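Local coordinates for protein PrhC (Penicillium brasilianum, PDB 5X9J) that acts as an isomerase in the biosynthesis of paraherquonin, a fungal meroterpenoid with a highly congested hexacyclic skeleton, at residues B[52-66]-B[140-154]. Residues are numbered along the deposited sequence; the frame is centred on the assembly and turned at random.
Sequences LRTESCLTYQCCPSF and LVDGIWEFFDAVRKQ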
ATOM      1  N   LEU B  52      -9.942  11.953 -17.315  1.00 35.66           N
ATOM      2  CA  LEU B  52      -9.912  12.280 -15.896  1.00 33.94           C
ATOM      3  C   LEU B  52      -8.550  12.803 -15.434  1.00 32.96           C
ATOM      4  O   LEU B  52      -8.448  13.358 -14.335  1.00 32.14           O
ATOM      5  CB  LEU B  52     -10.315  11.047 -15.081  1.00 32.65           C
ATOM      6  CG  LEU B  52     -10.609  11.272 -13.597  1.00 33.14           C
ATOM      7  CD1 LEU B  52     -11.798  12.215 -13.429  1.00 38.92           C
ATOM      8  CD2 LEU B  52     -10.846   9.939 -12.893  1.00 34.84           C
ATOM      9  N   ARG B  53      -7.511  12.656 -16.244  1.00 33.38           N
ATOM     10  CA  ARG B  53      -6.157  13.013 -15.851  1.00 37.08           C
ATOM     11  C   ARG B  53      -5.727  14.324 -16.490  1.00 36.59           C
ATOM     12  O   ARG B  53      -6.108  14.636 -17.619  1.00 38.75           O
ATOM     13  CB  ARG B  53      -5.178  11.916 -16.258  1.00 30.93           C
ATOM     14  CG  ARG B  53      -5.544  10.586 -15.685  1.00 37.21           C
ATOM     15  CD  ARG B  53      -4.637   9.511 -16.201  1.00 39.03           C
ATOM     16  NE  ARG B  53      -5.102   8.217 -15.725  1.00 44.50           N
ATOM     17  CZ  ARG B  53      -4.303   7.202 -15.430  1.00 47.54           C
ATOM     18  NH1 ARG B  53      -2.973   7.347 -15.542  1.00 39.64           N
ATOM     19  NH2 ARG B  53      -4.837   6.058 -15.003  1.00 43.31           N
ATOM     20  N   THR B  54      -4.915  15.084 -15.762  1.00 37.05           N
ATOM     21  CA  THR B  54      -4.190  16.176 -16.396  1.00 35.69           C
ATOM     22  C   THR B  54      -3.243  15.617 -17.448  1.00 35.82           C
ATOM     23  O   THR B  54      -2.898  14.430 -17.443  1.00 33.04           O
ATOM     24  CB  THR B  54      -3.399  16.968 -15.364  1.00 36.83           C
ATOM     25  OG1 THR B  54      -2.387  16.122 -14.800  1.00 37.49           O
ATOM     26  CG2 THR B  54      -4.315  17.447 -14.261  1.00 34.92           C
ATOM     27  N   GLU B  55      -2.811  16.492 -18.364  1.00 36.60           N
ATOM     28  CA  GLU B  55      -1.884  16.063 -19.407  1.00 40.35           C
ATOM     29  C   GLU B  55      -0.558  15.577 -18.831  1.00 37.31           C
ATOM     30  O   GLU B  55       0.083  14.695 -19.411  1.00 37.31           O
ATOM     31  CB  GLU B  55      -1.628  17.200 -20.403  1.00 47.29           C
ATOM     32  CG  GLU B  55      -2.730  17.377 -21.448  1.00 55.82           C
ATOM     33  CD  GLU B  55      -2.231  18.047 -22.725  1.00 66.66           C
ATOM     34  OE1 GLU B  55      -0.994  18.208 -22.876  1.00 63.80           O
ATOM     35  OE2 GLU B  55      -3.078  18.409 -23.576  1.00 68.38           O
ATOM     36  N   SER B  56      -0.127  16.135 -17.705  1.00 36.89           N
ATOM     37  CA  SER B  56       1.153  15.769 -17.117  1.00 40.09           C
ATOM     38  C   SER B  56       1.023  14.707 -16.023  1.00 37.82           C
ATOM     39  O   SER B  56       1.995  14.454 -15.310  1.00 33.75           O
ATOM     40  CB  SER B  56       1.852  17.014 -16.564  1.00 36.42           C
ATOM     41  OG  SER B  56       1.025  17.678 -15.628  1.00 46.21           O
ATOM     42  N   CYS B  57      -0.142  14.072 -15.890  1.00 35.34           N
ATOM     43  CA  CYS B  57      -0.351  13.103 -14.821  1.00 32.85           C
ATOM     44  C   CYS B  57       0.657  11.962 -14.910  1.00 29.01           C
ATOM     45  O   CYS B  57       0.923  11.426 -15.986  1.00 31.40           O
ATOM     46  CB  CYS B  57      -1.774  12.538 -14.888  1.00 35.47           C
ATOM     47  SG  CYS B  57      -2.201  11.445 -13.488  1.00 33.30           S
ATOM     48  N   LEU B  58       1.204  11.576 -13.766  1.00 29.39           N
ATOM     49  CA  LEU B  58       2.093  10.427 -13.680  1.00 31.18           C
ATOM     50  C   LEU B  58       1.505   9.389 -12.735  1.00 29.68           C
ATOM     51  O   LEU B  58       0.925   9.740 -11.706  1.00 28.71           O
ATOM     52  CB  LEU B  58       3.486  10.847 -13.189  1.00 32.51           C
ATOM     53  CG  LEU B  58       4.283  11.734 -14.150  1.00 33.96           C
ATOM     54  CD1 LEU B  58       5.568  12.221 -13.489  1.00 37.35           C
ATOM     55  CD2 LEU B  58       4.588  10.962 -15.426  1.00 34.57           C
ATOM     56  N   THR B  59       1.676   8.113 -13.082  1.00 27.99           N
ATOM     57  CA  THR B  59       1.281   6.984 -12.248  1.00 31.58           C
ATOM     58  C   THR B  59       2.532   6.319 -11.681  1.00 28.34           C
ATOM     59  O   THR B  59       3.418   5.916 -12.440  1.00 30.12           O
ATOM     60  CB  THR B  59       0.467   5.960 -13.047  1.00 34.43           C
ATOM     61  OG1 THR B  59      -0.694   6.588 -13.594  1.00 32.74           O
ATOM     62  CG2 THR B  59       0.027   4.797 -12.142  1.00 32.18           C
ATOM     63  N   TYR B  60       2.594   6.195 -10.363  1.00 27.83           N
ATOM     64  CA  TYR B  60       3.700   5.524  -9.683  1.00 30.99           C
ATOM     65  C   TYR B  60       3.212   4.212  -9.085  1.00 29.84           C
ATOM     66  O   TYR B  60       2.391   4.220  -8.163  1.00 30.48           O
ATOM     67  CB  TYR B  60       4.275   6.390  -8.564  1.00 29.06           C
ATOM     68  CG  TYR B  60       4.766   7.754  -8.974  1.00 36.20           C
ATOM     69  CD1 TYR B  60       3.878   8.802  -9.143  1.00 32.20           C
ATOM     70  CD2 TYR B  60       6.126   8.002  -9.156  1.00 35.56           C
ATOM     71  CE1 TYR B  60       4.320  10.063  -9.504  1.00 39.24           C
ATOM     72  CE2 TYR B  60       6.585   9.268  -9.512  1.00 37.34           C
ATOM     73  CZ  TYR B  60       5.668  10.291  -9.688  1.00 43.12           C
ATOM     74  OH  TYR B  60       6.086  11.553 -10.046  1.00 51.53           O
ATOM     75  N   GLN B  61       3.733   3.097  -9.575  1.00 27.44           N
ATOM     76  CA  GLN B  61       3.557   1.831  -8.879  1.00 31.13           C
ATOM     77  C   GLN B  61       4.616   1.752  -7.784  1.00 29.58           C
ATOM     78  O   GLN B  61       5.789   2.040  -8.032  1.00 29.92           O
ATOM     79  CB  GLN B  61       3.688   0.657  -9.854  1.00 30.49           C
ATOM     80  CG  GLN B  61       2.777   0.771 -11.074  1.00 40.76           C
ATOM     81  CD  GLN B  61       1.312   0.599 -10.723  1.00 47.67           C
ATOM     82  OE1 GLN B  61       0.455   1.381 -11.149  1.00 51.73           O
ATOM     83  NE2 GLN B  61       1.014  -0.432  -9.939  1.00 50.47           N
ATOM     84  N   CYS B  62       4.207   1.378  -6.574  1.00 26.21           N
ATOM     85  CA  CYS B  62       5.057   1.550  -5.402  1.00 27.45           C
ATOM     86  C   CYS B  62       5.516   0.235  -4.771  1.00 31.48           C
ATOM     87  O   CYS B  62       5.944   0.233  -3.615  1.00 34.57           O
ATOM     88  CB  CYS B  62       4.333   2.402  -4.363  1.00 30.18           C
ATOM     89  SG  CYS B  62       4.041   4.101  -4.923  1.00 33.84           S
ATOM     90  N   CYS B  63       5.437  -0.883  -5.485  1.00 27.41           N
ATOM     91  CA  CYS B  63       6.031  -2.113  -4.984  1.00 25.62           C
ATOM     92  C   CYS B  63       7.384  -2.298  -5.644  1.00 30.29           C
ATOM     93  O   CYS B  63       7.444  -2.509  -6.866  1.00 31.04           O
ATOM     94  CB  CYS B  63       5.132  -3.317  -5.255  1.00 28.90           C
ATOM     95  SG  CYS B  63       3.569  -3.231  -4.334  1.00 36.32           S
ATOM     96  N   PRO B  64       8.488  -2.235  -4.897  1.00 30.08           N
ATOM     97  CA  PRO B  64       9.815  -2.292  -5.533  1.00 30.27           C
ATOM     98  C   PRO B  64      10.135  -3.627  -6.175  1.00 30.84           C
ATOM     99  O   PRO B  64      11.121  -3.706  -6.918  1.00 31.32           O
ATOM    100  CB  PRO B  64      10.779  -1.992  -4.372  1.00 31.69           C
ATOM    101  CG  PRO B  64      10.008  -2.347  -3.129  1.00 30.35           C
ATOM    102  CD  PRO B  64       8.565  -2.008  -3.444  1.00 28.74           C
ATOM    103  N   SER B  65       9.355  -4.679  -5.910  1.00 29.09           N
ATOM    104  CA  SER B  65       9.543  -5.931  -6.641  1.00 32.01           C
ATOM    105  C   SER B  65       9.189  -5.789  -8.114  1.00 32.32           C
ATOM    106  O   SER B  65       9.546  -6.656  -8.916  1.00 33.87           O
ATOM    107  CB  SER B  65       8.688  -7.040  -6.024  1.00 28.85           C
ATOM    108  OG  SER B  65       9.241  -7.416  -4.783  1.00 40.69           O
ATOM    109  N   PHE B  66       8.458  -4.745  -8.472  1.00 30.36           N
ATOM    110  CA  PHE B  66       8.087  -4.458  -9.843  1.00 33.01           C
ATOM    111  C   PHE B  66       8.644  -3.096 -10.215  1.00 33.81           C
ATOM    112  O   PHE B  66       9.217  -2.384  -9.381  1.00 33.03           O
ATOM    113  CB  PHE B  66       6.561  -4.512 -10.019  1.00 29.37           C
ATOM    114  CG  PHE B  66       6.003  -5.905  -9.931  1.00 31.24           C
ATOM    115  CD1 PHE B  66       5.574  -6.424  -8.722  1.00 29.14           C
ATOM    116  CD2 PHE B  66       5.955  -6.713 -11.056  1.00 36.86           C
ATOM    117  CE1 PHE B  66       5.078  -7.714  -8.642  1.00 29.68           C
ATOM    118  CE2 PHE B  66       5.456  -8.004 -10.985  1.00 36.48           C
ATOM    119  CZ  PHE B  66       5.019  -8.506  -9.781  1.00 33.26           C
ATOM    120  N   LEU B 140      -9.823  16.900 -11.686  1.00 35.18           N
ATOM    121  CA  LEU B 140      -8.924  16.038 -12.434  1.00 34.49           C
ATOM    122  C   LEU B 140      -7.901  15.402 -11.500  1.00 32.96           C
ATOM    123  O   LEU B 140      -7.640  15.884 -10.397  1.00 32.23           O
ATOM    124  CB  LEU B 140      -8.204  16.812 -13.542  1.00 35.40           C
ATOM    125  CG  LEU B 140      -9.093  17.380 -14.650  1.00 38.03           C
ATOM    126  CD1 LEU B 140      -8.329  18.424 -15.444  1.00 40.96           C
ATOM    127  CD2 LEU B 140      -9.555  16.271 -15.570  1.00 37.15           C
ATOM    128  N   VAL B 141      -7.303  14.318 -11.972  1.00 30.97           N
ATOM    129  CA  VAL B 141      -6.253  13.626 -11.240  1.00 34.57           C
ATOM    130  C   VAL B 141      -4.917  14.034 -11.844  1.00 34.34           C
ATOM    131  O   VAL B 141      -4.719  13.924 -13.062  1.00 32.02           O
ATOM    132  CB  VAL B 141      -6.456  12.101 -11.288  1.00 32.81           C
ATOM    133  CG1 VAL B 141      -5.274  11.402 -10.663  1.00 29.12           C
ATOM    134  CG2 VAL B 141      -7.774  11.710 -10.568  1.00 29.10           C
ATOM    135  N   ASP B 142      -4.005  14.521 -11.002  1.00 32.95           N
ATOM    136  CA  ASP B 142      -2.688  14.967 -11.450  1.00 35.05           C
ATOM    137  C   ASP B 142      -1.567  14.028 -11.024  1.00 36.31           C
ATOM    138  O   ASP B 142      -0.453  14.132 -11.556  1.00 39.65           O
ATOM    139  CB  ASP B 142      -2.408  16.391 -10.926  1.00 36.61           C
ATOM    140  CG  ASP B 142      -1.122  17.009 -11.501  1.00 42.28           C
ATOM    141  OD1 ASP B 142      -0.866  16.913 -12.726  1.00 38.49           O
ATOM    142  OD2 ASP B 142      -0.354  17.592 -10.705  1.00 50.26           O
ATOM    143  N   GLY B 143      -1.831  13.117 -10.091  1.00 33.18           N
ATOM    144  CA  GLY B 143      -0.859  12.128  -9.671  1.00 29.40           C
ATOM    145  C   GLY B 143      -1.538  10.905  -9.082  1.00 26.63           C
ATOM    146  O   GLY B 143      -2.566  11.022  -8.413  1.00 26.73           O
ATOM    147  N   ILE B 144      -0.980   9.725  -9.344  1.00 26.48           N
ATOM    148  CA  ILE B 144      -1.527   8.456  -8.873  1.00 28.32           C
ATOM    149  C   ILE B 144      -0.379   7.637  -8.301  1.00 26.15           C
ATOM    150  O   ILE B 144       0.633   7.430  -8.977  1.00 26.31           O
ATOM    151  CB  ILE B 144      -2.216   7.667 -10.006  1.00 26.53           C
ATOM    152  CG1 ILE B 144      -3.320   8.500 -10.652  1.00 27.71           C
ATOM    153  CG2 ILE B 144      -2.772   6.329  -9.486  1.00 25.45           C
ATOM    154  CD1 ILE B 144      -3.673   8.055 -12.074  1.00 33.03           C
ATOM    155  N   TRP B 145      -0.536   7.181  -7.062  1.00 24.34           N
ATOM    156  CA  TRP B 145       0.369   6.216  -6.450  1.00 27.81           C
ATOM    157  C   TRP B 145      -0.437   4.967  -6.140  1.00 25.71           C
ATOM    158  O   TRP B 145      -1.534   5.064  -5.580  1.00 26.16           O
ATOM    159  CB  TRP B 145       0.998   6.775  -5.169  1.00 26.21           C
ATOM    160  CG  TRP B 145       1.875   7.972  -5.426  1.00 29.41           C
ATOM    161  CD1 TRP B 145       3.244   7.991  -5.498  1.00 26.85           C
ATOM    162  CD2 TRP B 145       1.438   9.320  -5.666  1.00 26.40           C
ATOM    163  NE1 TRP B 145       3.681   9.275  -5.765  1.00 24.48           N
ATOM    164  CE2 TRP B 145       2.597  10.107  -5.866  1.00 31.93           C
ATOM    165  CE3 TRP B 145       0.184   9.938  -5.730  1.00 25.64           C
ATOM    166  CZ2 TRP B 145       2.536  11.480  -6.128  1.00 30.56           C
ATOM    167  CZ3 TRP B 145       0.122  11.300  -5.983  1.00 28.71           C
ATOM    168  CH2 TRP B 145       1.296  12.059  -6.181  1.00 30.10           C
ATOM    169  N   GLU B 146       0.092   3.804  -6.496  1.00 24.54           N
ATOM    170  CA  GLU B 146      -0.631   2.565  -6.258  1.00 31.44           C
ATOM    171  C   GLU B 146       0.244   1.556  -5.538  1.00 27.76           C
ATOM    172  O   GLU B 146       1.382   1.310  -5.945  1.00 28.93           O
ATOM    173  CB  GLU B 146      -1.148   1.942  -7.561  1.00 33.68           C
ATOM    174  CG  GLU B 146      -1.810   0.586  -7.298  1.00 42.23           C
ATOM    175  CD  GLU B 146      -2.429  -0.077  -8.533  1.00 52.18           C
ATOM    176  OE1 GLU B 146      -3.668  -0.269  -8.520  1.00 54.37           O
ATOM    177  OE2 GLU B 146      -1.685  -0.421  -9.490  1.00 54.21           O
ATOM    178  N   PHE B 147      -0.301   0.973  -4.482  1.00 25.64           N
ATOM    179  CA  PHE B 147       0.245  -0.207  -3.828  1.00 28.09           C
ATOM    180  C   PHE B 147      -0.682  -1.377  -4.091  1.00 31.24           C
ATOM    181  O   PHE B 147      -1.902  -1.227  -4.036  1.00 34.08           O
ATOM    182  CB  PHE B 147       0.345  -0.017  -2.319  1.00 31.64           C
ATOM    183  CG  PHE B 147       1.360   0.974  -1.912  1.00 33.75           C
ATOM    184  CD1 PHE B 147       1.102   2.331  -2.029  1.00 33.98           C
ATOM    185  CD2 PHE B 147       2.580   0.550  -1.413  1.00 31.70           C
ATOM    186  CE1 PHE B 147       2.059   3.264  -1.652  1.00 36.94           C
ATOM    187  CE2 PHE B 147       3.536   1.462  -1.030  1.00 36.27           C
ATOM    188  CZ  PHE B 147       3.278   2.827  -1.152  1.00 35.01           C
ATOM    189  N   PHE B 148      -0.116  -2.541  -4.357  1.00 27.40           N
ATOM    190  CA  PHE B 148      -0.930  -3.719  -4.599  1.00 28.24           C
ATOM    191  C   PHE B 148      -0.222  -4.876  -3.926  1.00 27.78           C
ATOM    192  O   PHE B 148       0.905  -4.736  -3.454  1.00 25.99           O
ATOM    193  CB  PHE B 148      -1.113  -3.977  -6.107  1.00 25.83           C
ATOM    194  CG  PHE B 148       0.187  -3.979  -6.858  1.00 30.67           C
ATOM    195  CD1 PHE B 148       0.719  -2.797  -7.348  1.00 34.23           C
ATOM    196  CD2 PHE B 148       0.914  -5.148  -7.009  1.00 27.95           C
ATOM    197  CE1 PHE B 148       1.937  -2.790  -8.001  1.00 38.52           C
ATOM    198  CE2 PHE B 148       2.129  -5.150  -7.652  1.00 29.33           C
ATOM    199  CZ  PHE B 148       2.644  -3.972  -8.161  1.00 33.18           C
ATOM    200  N   ASP B 149      -0.883  -6.026  -3.877  1.00 24.16           N
ATOM    201  CA  ASP B 149      -0.238  -7.221  -3.348  1.00 24.22           C
ATOM    202  C   ASP B 149       0.659  -7.778  -4.436  1.00 24.42           C
ATOM    203  O   ASP B 149       0.177  -8.258  -5.472  1.00 23.14           O
ATOM    204  CB  ASP B 149      -1.264  -8.248  -2.885  1.00 26.60           C
ATOM    205  CG  ASP B 149      -0.617  -9.440  -2.179  1.00 26.65           C
ATOM    206  OD1 ASP B 149      -0.994  -9.701  -1.021  1.00 31.44           O
ATOM    207  OD2 ASP B 149       0.264 -10.100  -2.776  1.00 26.50           O
ATOM    208  N   ALA B 150       1.968  -7.705  -4.209  1.00 21.48           N
ATOM    209  CA  ALA B 150       2.917  -8.079  -5.244  1.00 22.44           C
ATOM    210  C   ALA B 150       2.936  -9.582  -5.469  1.00 24.64           C
ATOM    211  O   ALA B 150       3.305 -10.038  -6.556  1.00 22.73           O
ATOM    212  CB  ALA B 150       4.319  -7.572  -4.881  1.00 23.81           C
ATOM    213  N   VAL B 151       2.558 -10.366  -4.463  1.00 23.13           N
ATOM    214  CA  VAL B 151       2.551 -11.816  -4.645  1.00 25.65           C
ATOM    215  C   VAL B 151       1.362 -12.237  -5.512  1.00 25.50           C
ATOM    216  O   VAL B 151       1.493 -13.106  -6.379  1.00 25.48           O
ATOM    217  CB  VAL B 151       2.555 -12.532  -3.278  1.00 26.30           C
ATOM    218  CG1 VAL B 151       2.156 -14.005  -3.432  1.00 27.53           C
ATOM    219  CG2 VAL B 151       3.952 -12.422  -2.624  1.00 24.10           C
ATOM    220  N   ARG B 152       0.192 -11.628  -5.292  1.00 24.38           N
ATOM    221  CA  ARG B 152      -0.936 -11.831  -6.201  1.00 27.66           C
ATOM    222  C   ARG B 152      -0.536 -11.502  -7.631  1.00 26.32           C
ATOM    223  O   ARG B 152      -0.808 -12.270  -8.558  1.00 25.73           O
ATOM    224  CB  ARG B 152      -2.129 -10.974  -5.777  1.00 23.09           C
ATOM    225  CG  ARG B 152      -2.812 -11.434  -4.509  1.00 29.62           C
ATOM    226  CD  ARG B 152      -3.631 -12.708  -4.752  1.00 32.27           C
ATOM    227  NE  ARG B 152      -4.242 -13.219  -3.525  1.00 29.19           N
ATOM    228  CZ  ARG B 152      -5.373 -12.767  -2.999  1.00 30.85           C
ATOM    229  NH1 ARG B 152      -6.026 -11.776  -3.585  1.00 30.99           N
ATOM    230  NH2 ARG B 152      -5.854 -13.302  -1.881  1.00 35.64           N
ATOM    231  N   LYS B 153       0.143 -10.372  -7.826  1.00 25.98           N
ATOM    232  CA  LYS B 153       0.532 -10.002  -9.178  1.00 25.55           C
ATOM    233  C   LYS B 153       1.593 -10.940  -9.735  1.00 30.22           C
ATOM    234  O   LYS B 153       1.529 -11.324 -10.911  1.00 26.19           O
ATOM    235  CB  LYS B 153       1.039  -8.567  -9.226  1.00 27.92           C
ATOM    236  CG  LYS B 153       1.348  -8.159 -10.651  1.00 31.72           C
ATOM    237  CD  LYS B 153       1.784  -6.726 -10.757  1.00 39.99           C
ATOM    238  CE  LYS B 153       1.680  -6.265 -12.206  1.00 41.81           C
ATOM    239  NZ  LYS B 153       2.565  -5.086 -12.453  1.00 48.45           N
ATOM    240  N   GLN B 154       2.593 -11.304  -8.924  1.00 27.74           N
ATOM    241  CA  GLN B 154       3.636 -12.188  -9.434  1.00 28.63           C
ATOM    242  C   GLN B 154       3.072 -13.562  -9.781  1.00 27.12           C
ATOM    243  O   GLN B 154       3.504 -14.183 -10.756  1.00 27.72           O
ATOM    244  CB  GLN B 154       4.784 -12.329  -8.427  1.00 30.58           C
ATOM    245  CG  GLN B 154       5.967 -13.106  -9.003  1.00 31.55           C
ATOM    246  CD  GLN B 154       6.506 -12.491 -10.322  1.00 45.19           C
ATOM    247  OE1 GLN B 154       6.752 -11.283 -10.408  1.00 47.02           O
ATOM    248  NE2 GLN B 154       6.674 -13.331 -11.350  1.00 45.40           N
TER
HETATM  249  O   HOH W   1       2.221  15.613 -13.113  1.00 50.08           O
HETATM  250  O   HOH W   2       1.997  13.809 -11.605  1.00 40.49           O
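NE2 of Q61 donates to OE2 of E146 over 2.7 Å, a bond that lies in the amide plane and uses the anti lone pair of the carboxylate. The carboxylate stands almost upright to that amide (81°). Q61 bends at chi2 (-70°) to bring its amide over, whereas E146 reaches out fully extended; the amide also leans against F148. The backbones that carry them, parallel strands 57-61 and 141-148, are joined by a ladder that includes Y60 N to I144 O (2.7 Å) and E146 N to Y60 O. On the sheet face that carries Y60 and W145, the two rings are nearly parallel but slid apart, Y60 CD1 lying 3.4 Å from W145 NE1. G143 suits its place because a side chain there would strike this indole. Where the strands part, T54 OG1 hydrogen-bonds D142 OD1; a classic beta bulge puts D142 and G143 together opposite Q133 of the neighbouring antiparallel strand 124-134. Beyond the ladder, the short cysteine side chains lie against aromatic rings: C62 CB rests on F147, with its SG at the W145 edge, and C63 SG sits 3.9 Å from the F148 centroid, over its face. F66 brings CD1 to the F148 edge and takes the K153 chain across one face, with NZ in an off-centre cation-pi contact. With an alanine in place of F66, the K153 chain is likely to lose the ring it lies across, and F148 the neighbour at its edge. Nearby, S65 OG bonds to D149 of the second subunit, and D149 in turn to S65 of that subunit. Such a parallel strand pair within a curved mixed sheet packed by helices is consistent with the SnoaL-like (NTF2-like) alpha+beta fold.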